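Local coordinates for uncharacterized protein lp_2219 (Lactobacillus plantarum, PDB 3HFQ) that is of unknown function but folds as a seven-bladed beta-propeller of the lactonase family, and so may hydrolyse a lactone-type substrate, at residues Gly17-Thr22 with Leu30-Leu35; Tyr10-Ser15 with Thr39-Tyr44; Met1-Leu6 with Leu23-Lys28. The protein carries 1 engineered substitution. All blocks are in the same frame, centred on the assembly; numbering follows the deposited sequence.

All three contacts belong to the first stretch of the chain. Contacts 1 and 3 lie in one four-stranded antiparallel blade and share strand 17-24: contact 3 pairs its end with strand 2-9, contact 1 pairs it with the outermost strand 29-38, and their centres are about 12 Å apart. Along the chain contact 1 is nested within the loop that contact 2 closes, about 14 Å away centre to centre, while the segments of contact 3 alternate with those of both others. The centres of contacts 2 and 3 are about 24 Å apart. Strand 334-339 completes this blade beside strand 2-9, so N- and C-terminal strands together close the propeller ring.

Contact 1 of 3, residues Gly17-Thr22 with Leu30-Leu35; sequences GIYQGT and LTNDGL
T22 and D33 meet through a short hydrogen bond: T22 OG1 donates to D33 OD2 at 2.7 Å, on the syn lone pair of that oxygen. The other carboxylate oxygen is met from above the carboxylate plane by a hydroxyl of its own strand, T31 OG1 to D33 OD1 at 2.9 Å. Two hydroxyls thus grip the carboxylate and limit its rotation, although D33 itself is exposed to solvent. At the other end, L35 CD1 sits over one face of the Y19 ring, shifted toward the rim, a CH-pi contact 4.0 Å from the ring centroid and 13° off its normal. Anti to the backbone N (chi1 -176°), CG of L35 is brought to 3.9 Å from I18 O. CD1 rests closer still against that carbonyl oxygen.

Behind these side chains stands a classic beta bulge, with D33 and G34 both facing Q20. Q20 N donates to G34 O at 2.9 Å, while the N-H groups of D33 and G34 both reach Q20 O in weak, bent bonds. Backbone angles in the bulge would jam any side chain of G34 against the preceding carbonyl, which calls for glycine there. Past the bulge, T31 N donates to T22 O at 3.0 Å. G21 CA comes within 3.0 Å of T31 O, and a side chain at this position would run into that oxygen.

Further out, Y19 OH bonds to Q16 N, and the Q20 amide is held at both ends, OE1 by R4 and NE2 by the carbonyl of Q73. Strand 17-24 is flanked by strand 2-9 on its other edge, I18 packs on strand 52-59 of the next blade, and L30 reaches strand 309-315.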
loop_
_atom_site.group_PDB
_atom_site.type_symbol
_atom_site.label_atom_id
_atom_site.label_comp_id
_atom_site.label_asym_id
_atom_site.label_seq_id
_atom_site.Cartn_x
_atom_site.Cartn_y
_atom_site.Cartn_z
ATOM N N GLY A 17 -6.076 -6.812 16.317
ATOM C CA GLY A 17 -5.017 -5.874 15.986
ATOM C C GLY A 17 -4.029 -6.329 14.930
ATOM O O GLY A 17 -4.412 -6.830 13.870
ATOM N N ILE A 18 -2.746 -6.146 15.225
ATOM C CA ILE A 18 -1.677 -6.518 14.307
ATOM C C ILE A 18 -1.187 -7.933 14.598
ATOM O O ILE A 18 -0.839 -8.259 15.736
ATOM C CB ILE A 18 -0.492 -5.531 14.433
ATOM C CG1 ILE A 18 -0.985 -4.108 14.164
ATOM C CG2 ILE A 18 0.613 -5.899 13.448
ATOM C CD1 ILE A 18 0.020 -3.034 14.501
ATOM N N TYR A 19 -1.171 -8.774 13.569
ATOM C CA TYR A 19 -0.709 -10.147 13.721
ATOM C C TYR A 19 0.659 -10.327 13.085
ATOM O O TYR A 19 1.127 -9.465 12.339
ATOM C CB TYR A 19 -1.709 -11.136 13.097
ATOM C CG TYR A 19 -3.042 -11.178 13.814
ATOM C CD1 TYR A 19 -4.006 -10.197 13.586
ATOM C CD2 TYR A 19 -3.314 -12.160 14.771
ATOM C CE1 TYR A 19 -5.206 -10.185 14.292
ATOM C CE2 TYR A 19 -4.514 -12.156 15.488
ATOM C CZ TYR A 19 -5.454 -11.164 15.242
ATOM O OH TYR A 19 -6.638 -11.138 15.940
ATOM N N GLN A 20 1.302 -11.448 13.395
ATOM C CA GLN A 20 2.613 -11.733 12.838
ATOM C C GLN A 20 2.700 -13.201 12.456
ATOM O O GLN A 20 2.097 -14.064 13.096
ATOM C CB GLN A 20 3.715 -11.357 13.838
ATOM C CG GLN A 20 3.827 -12.243 15.075
ATOM C CD GLN A 20 4.794 -11.674 16.101
ATOM O OE1 GLN A 20 5.818 -11.085 15.746
ATOM N NE2 GLN A 20 4.479 -11.855 17.379
ATOM N N GLY A 21 3.437 -13.475 11.388
ATOM C CA GLY A 21 3.575 -14.842 10.937
ATOM C C GLY A 21 4.958 -15.128 10.405
ATOM O O GLY A 21 5.863 -14.293 10.486
ATOM N N THR A 22 5.115 -16.320 9.846
ATOM C CA THR A 22 6.390 -16.744 9.307
ATOM C C THR A 22 6.207 -17.441 7.968
ATOM O O THR A 22 5.282 -18.233 7.790
ATOM C CB THR A 22 7.082 -17.729 10.266
ATOM O OG1 THR A 22 7.261 -17.105 11.544
ATOM C CG2 THR A 22 8.434 -18.161 9.711
ATOM N N LEU A 30 3.204 -20.995 5.306
ATOM C CA LEU A 30 2.889 -19.667 5.812
ATOM C C LEU A 30 2.052 -19.868 7.070
ATOM O O LEU A 30 1.058 -20.590 7.046
ATOM C CB LEU A 30 2.070 -18.881 4.790
ATOM C CG LEU A 30 1.553 -17.533 5.292
ATOM C CD1 LEU A 30 2.731 -16.589 5.468
ATOM C CD2 LEU A 30 0.538 -16.955 4.310
ATOM N N THR A 31 2.453 -19.229 8.165
ATOM C CA THR A 31 1.719 -19.351 9.420
ATOM C C THR A 31 1.347 -17.980 9.973
ATOM O O THR A 31 1.932 -16.963 9.596
ATOM C CB THR A 31 2.565 -20.028 10.522
ATOM O OG1 THR A 31 3.705 -19.210 10.808
ATOM C CG2 THR A 31 3.029 -21.407 10.099
ATOM N N ASN A 32 0.355 -17.964 10.853
ATOM C CA ASN A 32 -0.041 -16.746 11.544
ATOM C C ASN A 32 0.311 -17.157 12.967
ATOM O O ASN A 32 -0.427 -17.910 13.600
ATOM C CB ASN A 32 -1.546 -16.473 11.424
ATOM C CG ASN A 32 -1.996 -15.302 12.288
ATOM O OD1 ASN A 32 -3.154 -14.882 12.237
ATOM N ND2 ASN A 32 -1.079 -14.775 13.093
ATOM N N ASP A 33 1.464 -16.698 13.443
ATOM C CA ASP A 33 1.941 -17.051 14.774
ATOM C C ASP A 33 1.175 -16.418 15.926
ATOM O O ASP A 33 1.293 -16.857 17.069
ATOM C CB ASP A 33 3.434 -16.721 14.900
ATOM C CG ASP A 33 4.270 -17.410 13.835
ATOM O OD1 ASP A 33 4.045 -18.614 13.592
ATOM O OD2 ASP A 33 5.155 -16.753 13.244
ATOM N N GLY A 34 0.392 -15.388 15.638
ATOM C CA GLY A 34 -0.369 -14.761 16.699
ATOM C C GLY A 34 -0.361 -13.250 16.680
ATOM O O GLY A 34 0.272 -12.622 15.833
ATOM N N LEU A 35 -1.077 -12.673 17.637
ATOM C CA LEU A 35 -1.199 -11.230 17.774
ATOM C C LEU A 35 0.101 -10.595 18.264
ATOM O O LEU A 35 0.683 -11.033 19.256
ATOM C CB LEU A 35 -2.326 -10.914 18.758
ATOM C CG LEU A 35 -2.691 -9.447 18.976
ATOM C CD1 LEU A 35 -3.409 -8.918 17.744
ATOM C CD2 LEU A 35 -3.585 -9.324 20.208
#

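Contact 2 of 3, residues Tyr10-Ser15 with Thr39-Tyr44; sequences YTKKTS and TQNPTY
T11 and N41 are joined by two hydrogen bonds of opposite sense, each between the backbone of one residue and the side chain of the other. T11 N donates to N41 OD1 at 2.9 Å in a nearly straight bond (166° at the hydrogen). In return N41 N donates to T11 OG1, also at 2.9 Å; chi1 of 55° sets that hydroxyl between its own backbone N and carbonyl carbon, where it meets the N-H. A further oxygen comes close to it, Q40 OE1 lying 2.8 Å from T11 OG1.

These bonds tie the turn between strands 2-9 and 17-24 to the linker that leaves the first propeller blade for strand 45-47 of the second. P42 is the centre of an inverse gamma turn in that linker, closed by a weak bond from T43 N to N41 O.

The other contacts are made by the Y10 ring and by methyl groups. T43 CG2 stands over the middle of the Y10 ring in a CH-pi contact, 3.6 Å from the centroid and 7° off the normal, with K12 NZ above the opposite face near the rim. N41 ND2 approaches the ring edge, 3.8 Å from Y10 CD1, the amide standing perpendicular to the ring. T11 CG2 packs on T39 O at 3.6 Å and, more loosely, on P42 CD.

Outside the two segments, the E333 carboxylate accepts from the N-H groups of K12 through S15. A bound phosphate, probably from the crystallisation liquor, lies about 5 Å from the Y10 side chain.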
loop_
_atom_site.group_PDB
_atom_site.type_symbol
_atom_site.label_atom_id
_atom_site.label_comp_id
_atom_site.label_asym_id
_atom_site.label_seq_id
_atom_site.Cartn_x
_atom_site.Cartn_y
_atom_site.Cartn_z
ATOM N N TYR A 10 -8.531 -4.854 10.006
ATOM C CA TYR A 10 -9.647 -4.023 10.430
ATOM C C TYR A 10 -10.003 -4.781 11.700
ATOM O O TYR A 10 -9.679 -5.965 11.812
ATOM C CB TYR A 10 -10.817 -4.131 9.458
ATOM C CG TYR A 10 -10.875 -3.045 8.417
ATOM C CD1 TYR A 10 -11.329 -1.768 8.739
ATOM C CD2 TYR A 10 -10.471 -3.292 7.108
ATOM C CE1 TYR A 10 -11.398 -0.765 7.773
ATOM C CE2 TYR A 10 -10.532 -2.303 6.140
ATOM C CZ TYR A 10 -10.992 -1.040 6.478
ATOM O OH TYR A 10 -11.063 -0.064 5.512
ATOM N N THR A 11 -10.645 -4.125 12.655
ATOM C CA THR A 11 -11.027 -4.812 13.884
ATOM C C THR A 11 -12.503 -4.566 14.152
ATOM O O THR A 11 -12.882 -4.077 15.216
ATOM C CB THR A 11 -10.196 -4.323 15.082
ATOM O OG1 THR A 11 -10.299 -2.897 15.191
ATOM C CG2 THR A 11 -8.737 -4.715 14.904
ATOM N N LYS A 12 -13.327 -4.915 13.171
ATOM C CA LYS A 12 -14.769 -4.730 13.259
ATOM C C LYS A 12 -15.520 -6.017 13.585
ATOM O O LYS A 12 -16.701 -5.973 13.929
ATOM C CB LYS A 12 -15.297 -4.145 11.944
ATOM C CG LYS A 12 -14.731 -2.769 11.607
ATOM C CD LYS A 12 -15.311 -2.200 10.314
ATOM C CE LYS A 12 -14.806 -2.944 9.083
ATOM N NZ LYS A 12 -15.260 -2.300 7.813
ATOM N N LYS A 13 -14.845 -7.159 13.480
ATOM C CA LYS A 13 -15.487 -8.439 13.761
ATOM C C LYS A 13 -14.757 -9.328 14.765
ATOM O O LYS A 13 -15.223 -9.503 15.892
ATOM C CB LYS A 13 -15.710 -9.215 12.456
ATOM C CG LYS A 13 -16.731 -8.563 11.530
ATOM C CD LYS A 13 -17.008 -9.394 10.284
ATOM C CE LYS A 13 -15.853 -9.347 9.298
ATOM N NZ LYS A 13 -16.155 -10.120 8.060
ATOM N N THR A 14 -13.622 -9.892 14.369
ATOM C CA THR A 14 -12.890 -10.776 15.268
ATOM C C THR A 14 -11.417 -10.444 15.496
ATOM O O THR A 14 -10.809 -10.945 16.440
ATOM C CB THR A 14 -12.974 -12.233 14.783
ATOM O OG1 THR A 14 -12.200 -13.067 15.653
ATOM C CG2 THR A 14 -12.440 -12.356 13.370
ATOM N N SER A 15 -10.841 -9.611 14.638
ATOM C CA SER A 15 -9.432 -9.242 14.774
ATOM C C SER A 15 -9.157 -8.433 16.041
ATOM O O SER A 15 -9.983 -7.623 16.458
ATOM C CB SER A 15 -8.978 -8.432 13.558
ATOM O OG SER A 15 -7.671 -7.922 13.751
ATOM N N THR A 39 -4.603 -3.472 19.095
ATOM C CA THR A 39 -4.903 -2.101 18.698
ATOM C C THR A 39 -6.125 -2.092 17.773
ATOM O O THR A 39 -6.546 -3.141 17.286
ATOM C CB THR A 39 -3.675 -1.464 17.992
ATOM O OG1 THR A 39 -3.964 -0.106 17.639
ATOM C CG2 THR A 39 -3.303 -2.255 16.746
ATOM N N GLN A 40 -6.703 -0.917 17.537
ATOM C CA GLN A 40 -7.891 -0.820 16.694
ATOM C C GLN A 40 -7.649 -0.328 15.269
ATOM O O GLN A 40 -6.966 0.669 15.054
ATOM C CB GLN A 40 -8.936 0.081 17.362
ATOM C CG GLN A 40 -9.572 -0.523 18.607
ATOM C CD GLN A 40 -10.349 -1.790 18.301
ATOM O OE1 GLN A 40 -11.324 -1.769 17.546
ATOM N NE2 GLN A 40 -9.917 -2.902 18.885
ATOM N N ASN A 41 -8.234 -1.047 14.311
ATOM C CA ASN A 41 -8.153 -0.739 12.881
ATOM C C ASN A 41 -6.776 -0.404 12.308
ATOM O O ASN A 41 -6.598 0.624 11.653
ATOM C CB ASN A 41 -9.137 0.386 12.538
ATOM C CG ASN A 41 -10.536 -0.128 12.213
ATOM O OD1 ASN A 41 -10.887 -1.277 12.505
ATOM N ND2 ASN A 41 -11.346 0.732 11.609
ATOM N N PRO A 42 -5.781 -1.274 12.540
ATOM C CA PRO A 42 -4.434 -1.025 12.014
ATOM C C PRO A 42 -4.410 -1.511 10.565
ATOM O O PRO A 42 -3.731 -2.487 10.239
ATOM C CB PRO A 42 -3.561 -1.871 12.926
ATOM C CG PRO A 42 -4.434 -3.089 13.142
ATOM C CD PRO A 42 -5.800 -2.473 13.401
ATOM N N THR A 43 -5.150 -0.813 9.705
ATOM C CA THR A 43 -5.285 -1.189 8.295
ATOM C C THR A 43 -4.064 -1.029 7.397
ATOM O O THR A 43 -4.061 -1.529 6.272
ATOM C CB THR A 43 -6.477 -0.459 7.647
ATOM O OG1 THR A 43 -6.193 0.940 7.555
ATOM C CG2 THR A 43 -7.734 -0.657 8.487
ATOM N N TYR A 44 -3.048 -0.307 7.858
ATOM C CA TYR A 44 -1.822 -0.180 7.080
ATOM C C TYR A 44 -0.646 -0.041 8.035
ATOM O O TYR A 44 -0.776 0.550 9.109
ATOM C CB TYR A 44 -1.861 0.998 6.102
ATOM C CG TYR A 44 -1.141 0.664 4.808
ATOM C CD1 TYR A 44 -1.760 -0.109 3.825
ATOM C CD2 TYR A 44 0.176 1.066 4.590
ATOM C CE1 TYR A 44 -1.083 -0.481 2.656
ATOM C CE2 TYR A 44 0.864 0.702 3.427
ATOM C CZ TYR A 44 0.228 -0.068 2.466
ATOM O OH TYR A 44 0.901 -0.421 1.317
#

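Contact 3 of 3, residues Met1-Leu6 with Leu23-Lys28; sequences MQERIL and LDTTAK
L23 pairs with E3 as an antiparallel hydrogen-bonded pair. L23 N gives its hydrogen to E3 O at 2.8 Å, and E3 N returns one to L23 O at 2.9 Å. The two side chains run side by side in the same direction, E3 OE1 lying 3.9 Å from L23 CD2. On the same face I5 CD1 touches L23 CB at 3.8 Å, and F339 and F299 extend this apolar patch around L23.

D24, the next residue, faces Q2 as a non-hydrogen-bonded pair and turns back on its own chain. Its CG is anti to the backbone N (chi1 -169°), and OD1 accepts from T26 N, an Asx turn, and from A27 N at 2.9 Å, the latter from well above the carboxylate plane. Water bridges carry the same carboxylate across to residues 1 and 2: one water donates to D24 OD1 and accepts from M1 N, another links D24 OD2 with Q2 NE2. An alanine here would probably leave the N-H groups of T26 and A27 without their acceptor and both waters without their carboxylate partner, the turn being less firmly held.

T25 adds a backbone bond, T25 N to M1 O at 2.9 Å. Its OG1 also lies beside M1 N, but the modelled separation is too short to be trusted. T25 CG2 packs against E3 OE1 at 3.7 Å. The turn closes at K28, whose N bonds to D24 O and whose NZ reaches the carbonyl of T25.

Chemically, the amino terminus at M1, a selenomethionine, is linked to the D24 carboxylate through water, which would probably favour the charged forms of both; E3 OE1, close to the D294 carboxylate, is likely to feel repulsion and might hold a proton more readily.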
loop_
_atom_site.group_PDB
_atom_site.type_symbol
_atom_site.label_atom_id
_atom_site.label_comp_id
_atom_site.label_asym_id
_atom_site.label_seq_id
_atom_site.Cartn_x
_atom_site.Cartn_y
_atom_site.Cartn_z
HETATM N N MSE A 1 14.674 -21.002 4.812
HETATM C CA MSE A 1 14.855 -20.010 5.908
HETATM C C MSE A 1 13.494 -19.512 6.393
HETATM O O MSE A 1 12.468 -19.793 5.776
HETATM C CB MSE A 1 15.691 -18.824 5.417
HETATM C CG MSE A 1 14.993 -17.943 4.395
HETATM SE SE MSE A 1 16.119 -16.478 3.825
HETATM C CE MSE A 1 15.954 -15.354 5.387
ATOM N N GLN A 2 13.496 -18.770 7.495
ATOM C CA GLN A 2 12.265 -18.232 8.061
ATOM C C GLN A 2 12.211 -16.718 7.870
ATOM O O GLN A 2 13.159 -16.010 8.206
ATOM C CB GLN A 2 12.177 -18.558 9.555
ATOM C CG GLN A 2 12.294 -20.039 9.893
ATOM C CD GLN A 2 12.182 -20.305 11.387
ATOM O OE1 GLN A 2 12.837 -19.648 12.198
ATOM N NE2 GLN A 2 11.356 -21.278 11.756
ATOM N N GLU A 3 11.101 -16.231 7.326
ATOM C CA GLU A 3 10.920 -14.802 7.103
ATOM C C GLU A 3 9.677 -14.320 7.833
ATOM O O GLU A 3 8.585 -14.859 7.656
ATOM C CB GLU A 3 10.801 -14.504 5.609
ATOM C CG GLU A 3 12.074 -14.816 4.831
ATOM C CD GLU A 3 11.947 -14.506 3.357
ATOM O OE1 GLU A 3 10.967 -14.972 2.738
ATOM O OE2 GLU A 3 12.830 -13.804 2.818
ATOM N N ARG A 4 9.863 -13.291 8.651
ATOM C CA ARG A 4 8.795 -12.713 9.452
ATOM C C ARG A 4 7.910 -11.777 8.639
ATOM O O ARG A 4 8.401 -10.991 7.824
ATOM C CB ARG A 4 9.410 -11.956 10.629
ATOM C CG ARG A 4 8.421 -11.479 11.663
ATOM C CD ARG A 4 9.167 -10.750 12.762
ATOM N NE ARG A 4 8.303 -10.357 13.864
ATOM C CZ ARG A 4 8.724 -9.664 14.915
ATOM N NH1 ARG A 4 9.993 -9.293 14.995
ATOM N NH2 ARG A 4 7.878 -9.344 15.885
ATOM N N ILE A 5 6.605 -11.866 8.880
ATOM C CA ILE A 5 5.618 -11.049 8.182
ATOM C C ILE A 5 4.649 -10.441 9.192
ATOM O O ILE A 5 4.270 -11.099 10.160
ATOM C CB ILE A 5 4.761 -11.895 7.214
ATOM C CG1 ILE A 5 5.652 -12.738 6.307
ATOM C CG2 ILE A 5 3.856 -10.984 6.396
ATOM C CD1 ILE A 5 4.878 -13.766 5.487
ATOM N N LEU A 6 4.254 -9.191 8.961
ATOM C CA LEU A 6 3.298 -8.519 9.832
ATOM C C LEU A 6 2.009 -8.319 9.041
ATOM O O LEU A 6 2.046 -8.002 7.850
ATOM C CB LEU A 6 3.839 -7.162 10.298
ATOM C CG LEU A 6 5.163 -7.182 11.068
ATOM C CD1 LEU A 6 5.473 -5.776 11.587
ATOM C CD2 LEU A 6 5.074 -8.176 12.226
ATOM N N LEU A 23 7.084 -17.118 7.025
ATOM C CA LEU A 23 7.077 -17.755 5.716
ATOM C C LEU A 23 8.324 -18.638 5.716
ATOM O O LEU A 23 9.446 -18.138 5.827
ATOM C CB LEU A 23 7.156 -16.705 4.596
ATOM C CG LEU A 23 7.577 -17.141 3.182
ATOM C CD1 LEU A 23 6.891 -18.432 2.781
ATOM C CD2 LEU A 23 7.244 -16.025 2.197
ATOM N N ASP A 24 8.121 -19.949 5.639
ATOM C CA ASP A 24 9.229 -20.900 5.631
ATOM C C ASP A 24 9.532 -21.197 4.159
ATOM O O ASP A 24 8.758 -21.869 3.482
ATOM C CB ASP A 24 8.822 -22.185 6.355
ATOM C CG ASP A 24 9.997 -23.115 6.611
ATOM O OD1 ASP A 24 10.781 -23.359 5.669
ATOM O OD2 ASP A 24 10.125 -23.619 7.750
ATOM N N THR A 25 10.657 -20.688 3.663
ATOM C CA THR A 25 11.066 -20.846 2.254
ATOM C C THR A 25 11.379 -22.278 1.811
ATOM O O THR A 25 11.294 -22.585 0.607
ATOM C CB THR A 25 12.297 -19.964 1.963
ATOM O OG1 THR A 25 13.378 -20.348 2.818
ATOM C CG2 THR A 25 11.975 -18.499 2.196
ATOM N N THR A 26 11.734 -23.141 2.765
ATOM C CA THR A 26 12.039 -24.528 2.424
ATOM C C THR A 26 10.804 -25.439 2.524
ATOM O O THR A 26 10.550 -26.223 1.618
ATOM C CB THR A 26 13.150 -25.103 3.325
ATOM O OG1 THR A 26 14.258 -24.197 3.383
ATOM C CG2 THR A 26 13.646 -26.446 2.790
ATOM N N ALA A 27 10.065 -25.339 3.629
ATOM C CA ALA A 27 8.870 -26.135 3.841
ATOM C C ALA A 27 7.737 -25.670 2.971
ATOM O O ALA A 27 6.782 -26.372 2.714
ATOM C CB ALA A 27 8.453 -26.094 5.299
ATOM N N LYS A 28 7.855 -24.434 2.545
ATOM C CA LYS A 28 6.905 -23.842 1.651
ATOM C C LYS A 28 5.583 -23.539 2.365
ATOM O O LYS A 28 4.494 -23.775 1.840
ATOM C CB LYS A 28 6.654 -24.786 0.486
ATOM C CG LYS A 28 7.937 -25.271 -0.208
ATOM C CD LYS A 28 8.686 -24.132 -0.883
ATOM C CE LYS A 28 9.886 -24.635 -1.679
ATOM N NZ LYS A 28 10.662 -23.536 -2.322
HETATM O O HOH W 1 13.456 -23.028 6.478
HETATM O O HOH W 2 9.341 -22.221 9.983
#